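Local coordinates for protein carbohydrate kinase (Agrobacterium tumefaciens, PDB 2NWH) that probably transfers a phosphate group from a nucleotide such as ATP to a sugar or sugar-like substrate, as a pfkB-family carbohydrate kinase of the ribokinase clan, at residues 44-49 and 54-59; 70-75 and 80-85. All coordinates share one frame; numbering follows the deposited sequence.

Interaction 1. Residues 44-49 and 54-59; sequences NAARNL and FEVRII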
ATOM      1  N   ASN A  44       1.750   1.704   5.483  1.00 13.02           N
ATOM      2  CA  ASN A  44       1.698   0.258   5.800  1.00 13.33           C
ATOM      3  C   ASN A  44       2.684  -0.495   4.880  1.00 13.93           C
ATOM      4  O   ASN A  44       3.443  -1.383   5.332  1.00 13.76           O
ATOM      5  CB  ASN A  44       0.260  -0.255   5.662  1.00 14.80           C
ATOM      6  CG  ASN A  44      -0.641   0.187   6.820  1.00 16.83           C
ATOM      7  OD1 ASN A  44      -0.160   0.634   7.833  1.00 16.94           O
ATOM      8  ND2 ASN A  44      -1.941   0.109   6.633  1.00 17.87           N
ATOM      9  N   ALA A  45       2.720  -0.105   3.599  1.00 12.62           N
ATOM     10  CA  ALA A  45       3.673  -0.749   2.683  1.00 13.56           C
ATOM     11  C   ALA A  45       5.115  -0.429   3.112  1.00 13.86           C
ATOM     12  O   ALA A  45       6.007  -1.283   3.019  1.00 13.80           O
ATOM     13  CB  ALA A  45       3.383  -0.324   1.225  1.00 13.89           C
ATOM     14  N   ALA A  46       5.360   0.806   3.594  1.00 14.22           N
ATOM     15  CA  ALA A  46       6.714   1.210   4.016  1.00 13.87           C
ATOM     16  C   ALA A  46       7.162   0.328   5.152  1.00 14.61           C
ATOM     17  O   ALA A  46       8.291  -0.164   5.120  1.00 14.43           O
ATOM     18  CB  ALA A  46       6.751   2.682   4.484  1.00 14.81           C
ATOM     19  N   ARG A  47       6.317   0.179   6.169  1.00 14.74           N
ATOM     20  CA  ARG A  47       6.629  -0.715   7.287  1.00 13.83           C
ATOM     21  C   ARG A  47       6.899  -2.096   6.772  1.00 14.64           C
ATOM     22  O   ARG A  47       7.857  -2.735   7.224  1.00 14.62           O
ATOM     23  CB  ARG A  47       5.469  -0.732   8.296  1.00 13.90           C
ATOM     24  CG  ARG A  47       5.375   0.604   9.081  1.00 14.23           C
ATOM     25  CD  ARG A  47       4.508   0.420  10.306  1.00 15.48           C
ATOM     26  NE  ARG A  47       3.098   0.128   9.995  1.00 18.13           N
ATOM     27  CZ  ARG A  47       2.112   0.122  10.893  1.00 21.27           C
ATOM     28  NH1 ARG A  47       2.410   0.294  12.182  1.00 16.83           N
ATOM     29  NH2 ARG A  47       0.849  -0.139  10.515  1.00 17.93           N
ATOM     30  N   ASN A  48       6.072  -2.573   5.853  1.00 13.43           N
ATOM     31  CA  ASN A  48       6.251  -3.956   5.366  1.00 15.17           C
ATOM     32  C   ASN A  48       7.580  -4.135   4.673  1.00 15.40           C
ATOM     33  O   ASN A  48       8.263  -5.142   4.891  1.00 14.95           O
ATOM     34  CB  ASN A  48       5.122  -4.394   4.425  1.00 15.34           C
ATOM     35  CG  ASN A  48       3.774  -4.489   5.138  1.00 17.24           C
ATOM     36  OD1 ASN A  48       3.722  -4.498   6.357  1.00 15.07           O
ATOM     37  ND2 ASN A  48       2.688  -4.565   4.368  1.00 13.83           N
ATOM     38  N   LEU A  49       7.941  -3.180   3.808  1.00 13.70           N
ATOM     39  CA  LEU A  49       9.216  -3.248   3.111  1.00 14.37           C
ATOM     40  C   LEU A  49      10.382  -3.228   4.067  1.00 15.66           C
ATOM     41  O   LEU A  49      11.375  -3.942   3.862  1.00 15.32           O
ATOM     42  CB  LEU A  49       9.330  -2.102   2.075  1.00 15.02           C
ATOM     43  CG  LEU A  49       8.383  -2.350   0.899  1.00 16.31           C
ATOM     44  CD1 LEU A  49       8.033  -1.009   0.161  1.00 15.47           C
ATOM     45  CD2 LEU A  49       8.942  -3.445  -0.036  1.00 17.41           C
ATOM     46  N   PHE A  54      14.508  -3.958   3.681  1.00 19.59           N
ATOM     47  CA  PHE A  54      14.932  -2.770   2.923  1.00 18.62           C
ATOM     48  C   PHE A  54      15.162  -1.582   3.821  1.00 18.54           C
ATOM     49  O   PHE A  54      14.620  -1.523   4.900  1.00 17.27           O
ATOM     50  CB  PHE A  54      13.897  -2.416   1.845  1.00 19.21           C
ATOM     51  CG  PHE A  54      13.814  -3.460   0.755  1.00 19.85           C
ATOM     52  CD1 PHE A  54      14.630  -3.366  -0.359  1.00 22.90           C
ATOM     53  CD2 PHE A  54      12.985  -4.556   0.889  1.00 23.84           C
ATOM     54  CE1 PHE A  54      14.589  -4.339  -1.376  1.00 23.12           C
ATOM     55  CE2 PHE A  54      12.954  -5.549  -0.103  1.00 24.25           C
ATOM     56  CZ  PHE A  54      13.766  -5.423  -1.250  1.00 24.87           C
ATOM     57  N   GLU A  55      15.959  -0.625   3.341  1.00 18.53           N
ATOM     58  CA  GLU A  55      16.171   0.626   4.072  1.00 18.12           C
ATOM     59  C   GLU A  55      15.074   1.572   3.557  1.00 17.24           C
ATOM     60  O   GLU A  55      15.125   2.025   2.426  1.00 17.57           O
ATOM     61  CB  GLU A  55      17.599   1.173   3.839  1.00 17.98           C
ATOM     62  CG  GLU A  55      17.815   2.536   4.588  1.00 24.14           C
ATOM     63  CD  GLU A  55      19.253   3.019   4.588  1.00 33.97           C
ATOM     64  OE1 GLU A  55      20.136   2.224   4.221  1.00 34.89           O
ATOM     65  OE2 GLU A  55      19.489   4.203   4.949  1.00 38.89           O
ATOM     66  N   VAL A  56      14.057   1.819   4.374  1.00 15.87           N
ATOM     67  CA  VAL A  56      12.851   2.519   3.874  1.00 14.52           C
ATOM     68  C   VAL A  56      12.740   3.881   4.517  1.00 15.04           C
ATOM     69  O   VAL A  56      12.956   4.007   5.737  1.00 15.32           O
ATOM     70  CB  VAL A  56      11.535   1.714   4.096  1.00 15.31           C
ATOM     71  CG1 VAL A  56      10.305   2.449   3.439  1.00 16.06           C
ATOM     72  CG2 VAL A  56      11.689   0.269   3.529  1.00 14.85           C
ATOM     73  N   ARG A  57      12.424   4.887   3.688  1.00 13.81           N
ATOM     74  CA  ARG A  57      12.125   6.244   4.170  1.00 14.70           C
ATOM     75  C   ARG A  57      10.728   6.629   3.651  1.00 14.88           C
ATOM     76  O   ARG A  57      10.334   6.214   2.541  1.00 16.49           O
ATOM     77  CB  ARG A  57      13.196   7.233   3.669  1.00 15.98           C
ATOM     78  CG  ARG A  57      12.849   8.712   3.871  1.00 15.89           C
ATOM     79  CD  ARG A  57      13.945   9.567   3.296  1.00 16.73           C
ATOM     80  NE  ARG A  57      13.743  11.005   3.517  1.00 16.17           N
ATOM     81  CZ  ARG A  57      14.577  11.937   3.055  1.00 19.91           C
ATOM     82  NH1 ARG A  57      15.602  11.588   2.301  1.00 17.59           N
ATOM     83  NH2 ARG A  57      14.363  13.216   3.308  1.00 20.00           N
ATOM     84  N   ILE A  58       9.975   7.393   4.439  1.00 13.94           N
ATOM     85  CA  ILE A  58       8.647   7.875   3.974  1.00 13.95           C
ATOM     86  C   ILE A  58       8.512   9.400   4.125  1.00 14.19           C
ATOM     87  O   ILE A  58       8.952   9.978   5.122  1.00 16.68           O
ATOM     88  CB  ILE A  58       7.437   7.134   4.650  1.00 14.59           C
ATOM     89  CG1 ILE A  58       6.089   7.581   4.018  1.00  9.99           C
ATOM     90  CG2 ILE A  58       7.426   7.312   6.238  1.00 16.41           C
ATOM     91  CD1 ILE A  58       4.935   6.621   4.379  1.00 15.99           C
ATOM     92  N   ILE A  59       7.875  10.024   3.138  1.00 13.90           N
ATOM     93  CA  ILE A  59       7.496  11.432   3.205  1.00 14.29           C
ATOM     94  C   ILE A  59       5.962  11.458   3.109  1.00 14.74           C
ATOM     95  O   ILE A  59       5.379  11.089   2.055  1.00 14.81           O
ATOM     96  CB  ILE A  59       8.083  12.210   2.028  1.00 15.38           C
ATOM     97  CG1 ILE A  59       9.607  12.158   2.038  1.00 14.26           C
ATOM     98  CG2 ILE A  59       7.666  13.759   2.102  1.00 16.22           C
ATOM     99  CD1 ILE A  59      10.215  12.709   0.669  1.00 16.78           C
TER
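In the Rossmann-like alpha/beta core of this ribokinase-type fold, helix 41-51 lies against the central sheet and leads through a short turn into strand 55-63; Ala46 and Leu49 on the helix meet Phe54, Val56 and Ile58. Helix 44-49 and strand 55-59 run nearly antiparallel, at 163°, with their axes 8.1 Å apart, closer than the roughly 10 Å usual for a helix on a sheet, as the small Ala46 at the interface permits. Val56 is central and divides its two methyls between successive helical turns. Its CG1, anti to the backbone N (chi1 -175°), reaches Ala46 CB at 3.7 Å, while CG2 comes to 3.6 Å from Leu49 CB. Ile58 CD1 touches Ala46 CB more loosely, at 4.3 Å. Val8 and Ile6 of the neighbouring strand 5-9 continue this apolar surface under Ala46 and Leu49. On the far side of the helix, Asn48 ND2 is hydrogen-bonded to Asp255 OD2 of helix 255-266, whose Ala263 and Ala266 touch Phe54. At the turn, Phe54 N donates a hydrogen bond of 3.1 Å to Leu49 O, with an N-H...O angle of 160°. That carbonyl oxygen also lies in the plane of the Phe54 ring, at its edge, 3.4 Å from CD2.

Interaction 2. Residues 70-75 and 80-85; sequences VVAEAA and VEDTPF
Asp82 carries its CG trans to the backbone nitrogen (chi1 -175°), which extends the carboxylate along the flank of helix 70-75 and sets OD2 beside Ala72. Val80 has a similar first torsion, 173°, which places CG1 opposite the backbone N and leaves CG2 on the same side as that nitrogen, near the last carbonyl of the helical segment. Asp82 OD2 lies 3.4 Å from Ala72 CB, a van der Waals contact between a carboxylate oxygen and a methyl group. This oxygen forms a salt bridge with Arg62 NH1 of strand 55-63, and the arginine side chain also touches Ala72. The pairing would be expected to favour the charged form of the aspartate in this partly buried position. One turn further along the helix, Ala75 faces the strand directly. Ala75 CB packs against Asp82 CB at 3.9 Å, which gives the aspartate an aliphatic contact as well as the one through its carboxylate; Val80 CB is 4.2 Å from the same methyl. The turn closes through the backbone, where Val80 N donates to Ala75 O over 2.9 Å with an N-H...O angle of 153°. Ala75 O also lies 3.6 Å from Val80 CB. Phe43 of helix 41-51 touches Ala75, while Val80 packs on Ile58 and Ser50, which ties the turn to the preceding helix and strand. Small alanine side chains at the interface bring helix and strand close together in the second half of a beta-alpha-beta crossover, in which strand 55-63, helix 66-77 and the parallel edge strand 81-87 follow one another.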
ATOM      1  N   VAL A  70       2.451   9.758  17.155  1.00 20.32           N
ATOM      2  CA  VAL A  70       2.105   8.337  17.226  1.00 18.32           C
ATOM      3  C   VAL A  70       2.489   7.627  15.880  1.00 18.85           C
ATOM      4  O   VAL A  70       3.042   6.502  15.880  1.00 17.43           O
ATOM      5  CB  VAL A  70       0.602   8.170  17.524  1.00 20.32           C
ATOM      6  CG1 VAL A  70       0.136   6.763  17.254  1.00 18.22           C
ATOM      7  CG2 VAL A  70       0.308   8.531  18.998  1.00 20.05           C
ATOM      8  N   VAL A  71       2.204   8.289  14.764  1.00 17.63           N
ATOM      9  CA  VAL A  71       2.593   7.749  13.440  1.00 18.46           C
ATOM     10  C   VAL A  71       4.119   7.667  13.333  1.00 18.02           C
ATOM     11  O   VAL A  71       4.695   6.649  12.894  1.00 17.79           O
ATOM     12  CB  VAL A  71       2.061   8.610  12.266  1.00 19.18           C
ATOM     13  CG1 VAL A  71       2.510   7.975  10.889  1.00 18.93           C
ATOM     14  CG2 VAL A  71       0.568   8.705  12.301  1.00 19.41           C
ATOM     15  N   ALA A  72       4.768   8.763  13.668  1.00 17.42           N
ATOM     16  CA  ALA A  72       6.222   8.785  13.690  1.00 18.70           C
ATOM     17  C   ALA A  72       6.807   7.627  14.533  1.00 19.99           C
ATOM     18  O   ALA A  72       7.756   6.948  14.115  1.00 20.96           O
ATOM     19  CB  ALA A  72       6.706  10.145  14.195  1.00 18.05           C
ATOM     20  N   GLU A  73       6.234   7.386  15.701  1.00 20.16           N
ATOM     21  CA  GLU A  73       6.712   6.301  16.574  1.00 20.88           C
ATOM     22  C   GLU A  73       6.525   4.923  15.951  1.00 19.55           C
ATOM     23  O   GLU A  73       7.404   4.037  16.095  1.00 18.83           O
ATOM     24  CB  GLU A  73       6.012   6.353  17.928  1.00 21.16           C
ATOM     25  CG  GLU A  73       6.347   5.169  18.878  1.00 28.49           C
ATOM     26  CD  GLU A  73       7.819   5.117  19.331  1.00 34.26           C
ATOM     27  OE1 GLU A  73       8.475   6.182  19.423  1.00 38.02           O
ATOM     28  OE2 GLU A  73       8.307   4.000  19.617  1.00 40.35           O
ATOM     29  N   ALA A  74       5.373   4.718  15.305  1.00 18.70           N
ATOM     30  CA  ALA A  74       5.095   3.449  14.629  1.00 18.49           C
ATOM     31  C   ALA A  74       6.093   3.262  13.471  1.00 18.16           C
ATOM     32  O   ALA A  74       6.522   2.131  13.200  1.00 18.66           O
ATOM     33  CB  ALA A  74       3.678   3.407  14.096  1.00 18.04           C
ATOM     34  N   ALA A  75       6.424   4.357  12.775  1.00 18.66           N
ATOM     35  CA  ALA A  75       7.497   4.333  11.760  1.00 18.97           C
ATOM     36  C   ALA A  75       8.822   3.828  12.384  1.00 19.54           C
ATOM     37  O   ALA A  75       9.418   2.864  11.892  1.00 20.29           O
ATOM     38  CB  ALA A  75       7.686   5.744  11.094  1.00 18.20           C
ATOM     39  N   VAL A  80      11.408   2.353   9.859  1.00 18.79           N
ATOM     40  CA  VAL A  80      11.205   3.264   8.729  1.00 17.17           C
ATOM     41  C   VAL A  80      11.701   4.622   9.159  1.00 18.84           C
ATOM     42  O   VAL A  80      11.328   5.114  10.251  1.00 17.88           O
ATOM     43  CB  VAL A  80       9.698   3.349   8.333  1.00 16.07           C
ATOM     44  CG1 VAL A  80       9.425   4.437   7.269  1.00 16.45           C
ATOM     45  CG2 VAL A  80       9.137   1.941   7.858  1.00 14.23           C
ATOM     46  N   GLU A  81      12.492   5.247   8.290  1.00 18.30           N
ATOM     47  CA  GLU A  81      12.896   6.648   8.468  1.00 18.85           C
ATOM     48  C   GLU A  81      11.730   7.572   8.104  1.00 18.52           C
ATOM     49  O   GLU A  81      11.288   7.622   6.962  1.00 18.04           O
ATOM     50  CB  GLU A  81      14.136   6.973   7.632  1.00 19.25           C
ATOM     51  CG  GLU A  81      14.654   8.430   7.863  1.00 20.58           C
ATOM     52  CD  GLU A  81      15.750   8.859   6.874  1.00 26.21           C
ATOM     53  OE1 GLU A  81      16.064   8.080   5.939  1.00 28.09           O
ATOM     54  OE2 GLU A  81      16.277   9.992   7.029  1.00 28.13           O
ATOM     55  N   ASP A  82      11.214   8.266   9.101  1.00 18.62           N
ATOM     56  CA  ASP A  82      10.055   9.157   8.947  1.00 20.12           C
ATOM     57  C   ASP A  82      10.578  10.558   8.748  1.00 18.92           C
ATOM     58  O   ASP A  82      11.075  11.162   9.705  1.00 19.82           O
ATOM     59  CB  ASP A  82       9.235   9.184  10.230  1.00 20.77           C
ATOM     60  CG  ASP A  82       7.958  10.008  10.091  1.00 23.51           C
ATOM     61  OD1 ASP A  82       7.222   9.829   9.087  1.00 22.78           O
ATOM     62  OD2 ASP A  82       7.678  10.815  11.008  1.00 22.79           O
ATOM     63  N   THR A  83      10.463  11.077   7.535  1.00 17.63           N
ATOM     64  CA  THR A  83      10.794  12.504   7.284  1.00 16.72           C
ATOM     65  C   THR A  83       9.520  13.189   6.778  1.00 17.07           C
ATOM     66  O   THR A  83       9.294  13.278   5.598  1.00 16.03           O
ATOM     67  CB  THR A  83      12.001  12.678   6.285  1.00 18.05           C
ATOM     68  OG1 THR A  83      11.709  12.063   5.031  1.00 16.30           O
ATOM     69  CG2 THR A  83      13.294  12.051   6.824  1.00 18.70           C
ATOM     70  N   PRO A  84       8.657  13.650   7.693  1.00 17.24           N
ATOM     71  CA  PRO A  84       7.317  14.108   7.323  1.00 17.19           C
ATOM     72  C   PRO A  84       7.308  15.475   6.661  1.00 17.25           C
ATOM     73  O   PRO A  84       8.213  16.326   6.895  1.00 17.62           O
ATOM     74  CB  PRO A  84       6.583  14.156   8.675  1.00 17.24           C
ATOM     75  CG  PRO A  84       7.696  14.506   9.656  1.00 18.03           C
ATOM     76  CD  PRO A  84       8.893  13.728   9.156  1.00 17.71           C
ATOM     77  N   PHE A  85       6.289  15.699   5.828  1.00 18.08           N
ATOM     78  CA  PHE A  85       6.002  17.049   5.295  1.00 17.30           C
ATOM     79  C   PHE A  85       5.104  17.737   6.327  1.00 16.70           C
ATOM     80  O   PHE A  85       3.880  17.719   6.231  1.00 16.51           O
ATOM     81  CB  PHE A  85       5.354  16.992   3.891  1.00 17.32           C
ATOM     82  CG  PHE A  85       5.736  18.170   2.983  1.00 19.13           C
ATOM     83  CD1 PHE A  85       6.151  17.942   1.671  1.00 19.11           C
ATOM     84  CD2 PHE A  85       5.697  19.486   3.461  1.00 20.84           C
ATOM     85  CE1 PHE A  85       6.533  19.002   0.813  1.00 20.56           C
ATOM     86  CE2 PHE A  85       6.040  20.565   2.619  1.00 20.49           C
ATOM     87  CZ  PHE A  85       6.479  20.328   1.293  1.00 21.21           C
TER

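How the interactions relate
The two contacts come in series along the chain, interaction 1 closing before interaction 2 opens, with centres 10 Å apart. Each is a helix-to-strand return, and strand 55-63 joins them: it ends the first and leads into helix 66-77 of the second. Strands 55-63 and 81-87 are parallel neighbours at one end of the large mixed sheet, with 81-87 outermost. Ile58 N and Glu81 O, 2.9 Å apart, probably form a hydrogen bond between them, as do Arg57 NE and Thr83 OG1 at 2.7 Å. Val80 CG2 also packs against Ala46 O. They are consecutive helix-strand units of one alpha/beta fold, the first more central and the second at the sheet's edge.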